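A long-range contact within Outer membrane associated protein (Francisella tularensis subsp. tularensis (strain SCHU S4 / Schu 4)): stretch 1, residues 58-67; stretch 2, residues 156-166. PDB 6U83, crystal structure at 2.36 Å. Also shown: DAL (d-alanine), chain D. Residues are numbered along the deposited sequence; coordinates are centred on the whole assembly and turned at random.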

ATOM      1  N   VAL A  58      -9.467   1.673   1.686  1.00 70.68           N
ATOM      2  CA  VAL A  58      -8.250   2.466   1.749  1.00 72.13           C
ATOM      3  C   VAL A  58      -7.168   1.726   0.984  1.00 65.76           C
ATOM      4  O   VAL A  58      -6.999   0.515   1.145  1.00 67.20           O
ATOM      5  N   TYR A  59      -6.462   2.447   0.127  1.00 64.84           N
ATOM      6  CA  TYR A  59      -5.346   1.905  -0.624  1.00 66.25           C
ATOM      7  C   TYR A  59      -4.043   2.487  -0.106  1.00 73.64           C
ATOM      8  O   TYR A  59      -4.008   3.611   0.402  1.00 77.37           O
ATOM      9  N   LEU A  60      -2.974   1.711  -0.257  1.00 71.52           N
ATOM     10  CA  LEU A  60      -1.622   2.129   0.079  1.00 63.40           C
ATOM     11  C   LEU A  60      -0.721   1.826  -1.105  1.00 68.92           C
ATOM     12  O   LEU A  60      -0.661   0.679  -1.564  1.00 69.28           O
ATOM     13  N   ASP A  61      -0.034   2.852  -1.609  1.00 64.55           N
ATOM     14  CA  ASP A  61       0.951   2.684  -2.676  1.00 54.71           C
ATOM     15  C   ASP A  61       2.225   3.378  -2.208  1.00 62.84           C
ATOM     16  O   ASP A  61       2.383   4.590  -2.376  1.00 74.72           O
ATOM     17  N   THR A  62       3.117   2.601  -1.602  1.00 64.37           N
ATOM     18  CA  THR A  62       4.410   3.080  -1.136  1.00 67.50           C
ATOM     19  C   THR A  62       5.461   2.805  -2.205  1.00 63.48           C
ATOM     20  O   THR A  62       5.569   1.677  -2.699  1.00 61.17           O
ATOM     21  N   LYS A  63       6.230   3.828  -2.557  1.00 64.63           N
ATOM     22  CA  LYS A  63       7.221   3.747  -3.620  1.00 61.80           C
ATOM     23  C   LYS A  63       8.618   3.616  -3.032  1.00 64.27           C
ATOM     24  O   LYS A  63       8.872   3.998  -1.886  1.00 62.10           O
ATOM     25  N   PHE A  64       9.529   3.079  -3.845  1.00 48.91           N
ATOM     26  CA  PHE A  64      10.906   2.824  -3.448  1.00 54.23           C
ATOM     27  C   PHE A  64      11.874   3.307  -4.518  1.00 53.23           C
ATOM     28  O   PHE A  64      11.601   3.198  -5.720  1.00 53.11           O
ATOM     29  N   ALA A  65      13.030   3.799  -4.074  1.00 55.59           N
ATOM     30  CA  ALA A  65      14.094   4.120  -5.012  1.00 60.06           C
ATOM     31  C   ALA A  65      14.688   2.845  -5.630  1.00 72.53           C
ATOM     32  O   ALA A  65      14.508   1.722  -5.139  1.00 75.26           O
ATOM     33  N   TYR A  66      15.427   3.044  -6.714  1.00 65.34           N
ATOM     34  CA  TYR A  66      15.938   1.943  -7.509  1.00 57.58           C
ATOM     35  C   TYR A  66      16.825   1.020  -6.672  1.00 57.28           C
ATOM     36  O   TYR A  66      17.780   1.467  -6.027  1.00 55.07           O
ATOM     37  N   ASP A  67      16.491  -0.272  -6.658  1.00 63.77           N
ATOM     38  CA  ASP A  67      17.260  -1.334  -6.004  1.00 60.27           C
ATOM     39  C   ASP A  67      17.219  -1.240  -4.484  1.00 66.35           C
ATOM     40  O   ASP A  67      18.023  -1.898  -3.801  1.00 66.35           O
ATOM     41  N   ASP A 156       9.624   1.551 -15.427  1.00 62.72           N
ATOM     42  CA  ASP A 156       9.303   2.814 -14.789  1.00 64.02           C
ATOM     43  C   ASP A 156       9.510   2.677 -13.279  1.00 59.33           C
ATOM     44  O   ASP A 156       9.066   1.698 -12.696  1.00 62.91           O
ATOM     45  N   PRO A 157      10.187   3.631 -12.627  1.00 71.12           N
ATOM     46  CA  PRO A 157      10.366   3.509 -11.166  1.00 67.75           C
ATOM     47  C   PRO A 157       9.057   3.457 -10.405  1.00 66.72           C
ATOM     48  O   PRO A 157       9.046   3.037  -9.245  1.00 64.26           O
ATOM     49  N   ARG A 158       7.946   3.885 -11.002  1.00 60.59           N
ATOM     50  CA  ARG A 158       6.691   3.766 -10.280  1.00 65.31           C
ATOM     51  C   ARG A 158       6.285   2.311 -10.048  1.00 63.38           C
ATOM     52  O   ARG A 158       5.465   2.045  -9.162  1.00 64.74           O
ATOM     53  N   ASN A 159       6.821   1.361 -10.821  1.00 57.45           N
ATOM     54  CA  ASN A 159       6.546  -0.044 -10.545  1.00 66.60           C
ATOM     55  C   ASN A 159       7.234  -0.531  -9.274  1.00 66.96           C
ATOM     56  O   ASN A 159       6.813  -1.540  -8.696  1.00 70.19           O
ATOM     57  N   GLN A 160       8.273   0.175  -8.832  1.00 57.38           N
ATOM     58  CA  GLN A 160       9.051  -0.152  -7.638  1.00 60.75           C
ATOM     59  C   GLN A 160       8.251   0.254  -6.403  1.00 62.94           C
ATOM     60  O   GLN A 160       8.356   1.396  -5.936  1.00 65.05           O
ATOM     61  N   ARG A 161       7.457  -0.682  -5.853  1.00 53.37           N
ATOM     62  CA  ARG A 161       6.404  -0.291  -4.919  1.00 53.87           C
ATOM     63  C   ARG A 161       5.883  -1.467  -4.095  1.00 59.04           C
ATOM     64  O   ARG A 161       6.086  -2.639  -4.423  1.00 62.36           O
ATOM     65  N   VAL A 162       5.167  -1.112  -3.025  1.00 58.29           N
ATOM     66  CA  VAL A 162       4.368  -2.019  -2.215  1.00 56.41           C
ATOM     67  C   VAL A 162       2.928  -1.530  -2.241  1.00 67.63           C
ATOM     68  O   VAL A 162       2.674  -0.326  -2.146  1.00 69.63           O
ATOM     69  N   GLU A 163       1.986  -2.456  -2.378  1.00 70.18           N
ATOM     70  CA  GLU A 163       0.566  -2.136  -2.421  1.00 70.23           C
ATOM     71  C   GLU A 163      -0.200  -2.945  -1.386  1.00 73.69           C
ATOM     72  O   GLU A 163       0.161  -4.085  -1.071  1.00 81.83           O
ATOM     73  N   ALA A 164      -1.294  -2.358  -0.901  1.00 66.39           N
ATOM     74  CA  ALA A 164      -2.232  -3.044  -0.022  1.00 67.77           C
ATOM     75  C   ALA A 164      -3.555  -2.293  -0.046  1.00 73.00           C
ATOM     76  O   ALA A 164      -3.581  -1.079  -0.267  1.00 67.86           O
ATOM     77  N   SER A 165      -4.646  -3.025   0.191  1.00 67.48           N
ATOM     78  CA  SER A 165      -5.962  -2.420   0.300  1.00 70.65           C
ATOM     79  C   SER A 165      -6.791  -3.189   1.319  1.00 72.15           C
ATOM     80  O   SER A 165      -6.766  -4.418   1.350  1.00 79.68           O
ATOM     81  N   VAL A 166      -7.526  -2.450   2.152  1.00 77.81           N
ATOM     82  CA  VAL A 166      -8.444  -3.022   3.130  1.00 76.33           C
ATOM     83  C   VAL A 166      -9.771  -2.273   3.059  1.00 70.78           C
ATOM     84  O   VAL A 166      -9.830  -1.118   2.631  1.00 77.96           O
TER

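The most unusual feature of this contact is a pair of side chains that reach across to the other stretch's backbone where strand 58-63 ends and strand 161-166 begins. Lys63 extends along the face it shares with Arg161 until NZ donates a hydrogen bond to Arg158 O, 2.8 Å away; its chi1 is m, chi2 lies off the wells at -92°, and chi3 and chi4 are t. A long chain suits this place, because it carries an ammonium group from the strand to a carbonyl of the 3-10 segment. Lys63 NZ also forms a salt bridge with Asp61 OD2, a weak hydrogen bond at 3.3 Å. In the other direction, Gln160 (m, t) donates from NE2 to Phe64 O at 2.9 Å, while Gln160 O accepts from Phe64 N, also at 2.9 Å. Backbone and amide side chain of one glutamine thus both engage Phe64, extending the pairing beyond the strands.

Between 58-63 and 161-166 the strands are antiparallel, and side chains alternate between two faces. One face carries Val58, Leu60 and Thr62 opposite Val166, Ala164 and Val162, all buried. Leu60 (t, p) brings CD2 to 4.5 Å from Ala164 CB, a loose contact with a small methyl. Val162 (t) lies beside Phe64 (m), whose CE1 is 3.7 Å from Val162 CG2; the edge of that ring meets Arg161, with CD1 4.0 Å from Arg161 CA. Beta-branched Val58 (t), Val166 (m) and Thr62 (m) suit extended backbone, and the Phe64 ring packs against Val162 where the strand gives way to loop.

The opposite face is polar. Arg161 (chi1 p) joins Glu163 (m, t) in a salt bridge, NE to OE2 2.7 Å, and its NH1 donates to Asn159 O at 2.8 Å. The salt bridges offset a crowding of like charges, Asp61 (t) OD2 to Glu163 OE2 4.6 Å: Lys63 pairs with Asp61 and Arg161 with Glu163. Farther along, Tyr59 (m) sets CD2 3.6 Å from CB of Ser165 (p), a small residue beside a large ring.

Arg158 (m, t, m) leads its end away from stretch 1 and instead clasps Asp156 (t): NE to OD1 is 3.0 Å and NH1 to OD2 2.9 Å. Arg158 N also donates to Asp156 OD1 at 2.7 Å, so Asp156 binds both the backbone and the guanidinium of the residue whose carbonyl receives Lys63.

The loop meets bound d-alanine. Asp67 N donates to DAL O at 2.9 Å, and Gln160 CG lies 3.2 Å from DAL OXT. Tyr66 (t) places CE1 3.5 Å from DAL CB, while its ring edge faces Gln160, CD1 to OE1 3.7 Å.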

ATOM      1  CB  VAL A  58      -7.822   2.744   3.203  1.00 70.70           C
ATOM      2  CG1 VAL A  58      -6.538   3.557   3.232  1.00 61.64           C
ATOM      3  CG2 VAL A  58      -8.910   3.499   3.940  1.00 72.25           C
ATOM      4  CB  TYR A  59      -5.468   2.218  -2.108  1.00 67.30           C
ATOM      5  CG  TYR A  59      -6.696   1.639  -2.717  1.00 68.69           C
ATOM      6  CD1 TYR A  59      -7.907   2.312  -2.655  1.00 70.15           C
ATOM      7  CD2 TYR A  59      -6.652   0.417  -3.358  1.00 70.20           C
ATOM      8  CE1 TYR A  59      -9.043   1.775  -3.220  1.00 76.38           C
ATOM      9  CE2 TYR A  59      -7.779  -0.130  -3.922  1.00 77.51           C
ATOM     10  CZ  TYR A  59      -8.970   0.550  -3.852  1.00 82.36           C
ATOM     11  OH  TYR A  59     -10.091  -0.005  -4.419  1.00 97.32           O
ATOM     12  CB  LEU A  60      -1.122   1.403   1.323  1.00 61.91           C
ATOM     13  CG  LEU A  60       0.322   1.618   1.726  1.00 62.74           C
ATOM     14  CD1 LEU A  60       0.415   2.819   2.619  1.00 59.46           C
ATOM     15  CD2 LEU A  60       0.851   0.370   2.426  1.00 63.06           C
ATOM     16  CB  ASP A  61       0.432   3.234  -4.005  1.00 63.41           C
ATOM     17  CG  ASP A  61       1.329   2.869  -5.170  1.00 81.94           C
ATOM     18  OD1 ASP A  61       2.439   2.377  -4.920  1.00 87.47           O
ATOM     19  OD2 ASP A  61       0.933   3.062  -6.336  1.00 95.87           O
ATOM     20  CB  THR A  62       4.787   2.376   0.169  1.00 79.30           C
ATOM     21  OG1 THR A  62       3.887   2.773   1.214  1.00 83.12           O
ATOM     22  CG2 THR A  62       6.199   2.707   0.572  1.00 76.64           C
ATOM     23  CB  LYS A  63       7.153   4.984  -4.518  1.00 75.06           C
ATOM     24  CG  LYS A  63       5.769   5.270  -5.053  1.00 76.48           C
ATOM     25  CD  LYS A  63       5.540   4.610  -6.385  1.00 64.23           C
ATOM     26  CE  LYS A  63       4.070   4.364  -6.563  1.00 62.12           C
ATOM     27  NZ  LYS A  63       3.764   3.867  -7.915  1.00 75.31           N
ATOM     28  CB  PHE A  64      11.162   1.317  -3.219  1.00 57.41           C
ATOM     29  CG  PHE A  64      10.472   0.747  -2.026  1.00 55.88           C
ATOM     30  CD1 PHE A  64       9.157   0.312  -2.112  1.00 55.34           C
ATOM     31  CD2 PHE A  64      11.149   0.600  -0.820  1.00 54.87           C
ATOM     32  CE1 PHE A  64       8.528  -0.259  -1.016  1.00 58.75           C
ATOM     33  CE2 PHE A  64      10.511   0.024   0.287  1.00 51.63           C
ATOM     34  CZ  PHE A  64       9.199  -0.393   0.183  1.00 51.83           C
ATOM     35  CB  ALA A  65      15.197   4.921  -4.319  1.00 59.84           C
ATOM     36  CB  TYR A  66      16.702   2.528  -8.702  1.00 63.65           C
ATOM     37  CG  TYR A  66      17.406   1.505  -9.552  1.00 65.24           C
ATOM     38  CD1 TYR A  66      16.711   0.785 -10.510  1.00 59.76           C
ATOM     39  CD2 TYR A  66      18.762   1.239  -9.382  1.00 66.23           C
ATOM     40  CE1 TYR A  66      17.341  -0.148 -11.291  1.00 63.64           C
ATOM     41  CE2 TYR A  66      19.413   0.291 -10.160  1.00 62.80           C
ATOM     42  CZ  TYR A  66      18.691  -0.407 -11.109  1.00 66.40           C
ATOM     43  OH  TYR A  66      19.315  -1.352 -11.896  1.00 66.52           O
ATOM     44  CB  ASP A  67      18.718  -1.339  -6.477  1.00 60.13           C
ATOM     45  CG  ASP A  67      19.350  -2.719  -6.456  1.00 69.11           C
ATOM     46  OD1 ASP A  67      18.616  -3.730  -6.383  1.00 73.52           O
ATOM     47  OD2 ASP A  67      20.600  -2.786  -6.514  1.00 72.15           O
ATOM     48  CB  ASP A 156       7.853   3.182 -15.132  1.00 63.69           C
ATOM     49  CG  ASP A 156       7.470   4.579 -14.689  1.00 71.72           C
ATOM     50  OD1 ASP A 156       7.454   4.828 -13.466  1.00 73.30           O
ATOM     51  OD2 ASP A 156       7.162   5.419 -15.564  1.00 74.72           O
ATOM     52  CB  PRO A 157      11.161   4.776 -10.802  1.00 65.93           C
ATOM     53  CG  PRO A 157      11.715   5.271 -12.085  1.00 76.52           C
ATOM     54  CD  PRO A 157      10.715   4.902 -13.131  1.00 76.18           C
ATOM     55  CB  ARG A 158       5.595   4.518 -11.019  1.00 60.58           C
ATOM     56  CG  ARG A 158       5.604   6.009 -10.747  1.00 76.75           C
ATOM     57  CD  ARG A 158       4.638   6.742 -11.664  1.00 73.73           C
ATOM     58  NE  ARG A 158       5.058   6.656 -13.061  1.00 75.58           N
ATOM     59  CZ  ARG A 158       4.510   7.365 -14.046  1.00 76.92           C
ATOM     60  NH1 ARG A 158       4.948   7.233 -15.290  1.00 69.69           N
ATOM     61  NH2 ARG A 158       3.519   8.207 -13.787  1.00 80.42           N
ATOM     62  CB  ASN A 159       6.966  -0.886 -11.744  1.00 65.83           C
ATOM     63  CG  ASN A 159       6.050  -0.695 -12.922  1.00 65.34           C
ATOM     64  OD1 ASN A 159       4.833  -0.711 -12.767  1.00 65.43           O
ATOM     65  ND2 ASN A 159       6.621  -0.505 -14.102  1.00 70.39           N
ATOM     66  CB  GLN A 160      10.393   0.572  -7.699  1.00 58.75           C
ATOM     67  CG  GLN A 160      11.256   0.196  -8.911  1.00 52.67           C
ATOM     68  CD  GLN A 160      12.314   1.260  -9.238  1.00 60.98           C
ATOM     69  OE1 GLN A 160      13.047   1.129 -10.216  1.00 67.71           O
ATOM     70  NE2 GLN A 160      12.389   2.315  -8.419  1.00 54.14           N
ATOM     71  CB  ARG A 161       5.222   0.326  -5.661  1.00 54.98           C
ATOM     72  CG  ARG A 161       4.282  -0.740  -6.199  1.00 58.43           C
ATOM     73  CD  ARG A 161       3.721  -0.340  -7.532  1.00 57.12           C
ATOM     74  NE  ARG A 161       2.691  -1.246  -8.028  1.00 53.69           N
ATOM     75  CZ  ARG A 161       2.942  -2.233  -8.889  1.00 64.68           C
ATOM     76  NH1 ARG A 161       4.185  -2.431  -9.324  1.00 57.89           N
ATOM     77  NH2 ARG A 161       1.960  -3.033  -9.309  1.00 59.04           N
ATOM     78  CB  VAL A 162       4.890  -2.086  -0.765  1.00 55.35           C
ATOM     79  CG1 VAL A 162       3.808  -2.569   0.164  1.00 55.72           C
ATOM     80  CG2 VAL A 162       6.051  -3.017  -0.682  1.00 49.63           C
ATOM     81  CB  GLU A 163      -0.048  -2.438  -3.784  1.00 64.58           C
ATOM     82  CG  GLU A 163       0.583  -1.734  -4.949  1.00 74.42           C
ATOM     83  CD  GLU A 163      -0.201  -1.995  -6.211  1.00 82.67           C
ATOM     84  OE1 GLU A 163      -1.100  -2.877  -6.175  1.00 78.94           O
ATOM     85  OE2 GLU A 163       0.073  -1.322  -7.227  1.00 86.06           O
ATOM     86  CB  ALA A 164      -1.706  -3.130   1.410  1.00 62.55           C
ATOM     87  CB  SER A 165      -6.672  -2.386  -1.060  1.00 80.00           C
ATOM     88  OG  SER A 165      -6.702  -3.662  -1.668  1.00 81.74           O
ATOM     89  CB  VAL A 166      -7.854  -2.972   4.555  1.00 80.93           C
ATOM     90  CG1 VAL A 166      -6.643  -3.890   4.662  1.00 83.57           C
ATOM     91  CG2 VAL A 166      -7.457  -1.562   4.907  1.00 78.87           C
TER
HETATM   92  N   DAL D 403      14.179  -3.502 -10.845  1.00 51.20           N
HETATM   93  CA  DAL D 403      14.711  -2.482  -9.953  1.00 51.52           C
HETATM   94  CB  DAL D 403      16.108  -2.883  -9.452  1.00 54.50           C
HETATM   95  C   DAL D 403      13.782  -2.186  -8.777  1.00 59.08           C
HETATM   96  O   DAL D 403      14.187  -1.447  -7.876  1.00 66.34           O
HETATM   97  OXT DAL D 403      12.634  -2.662  -8.695  1.00 60.09           O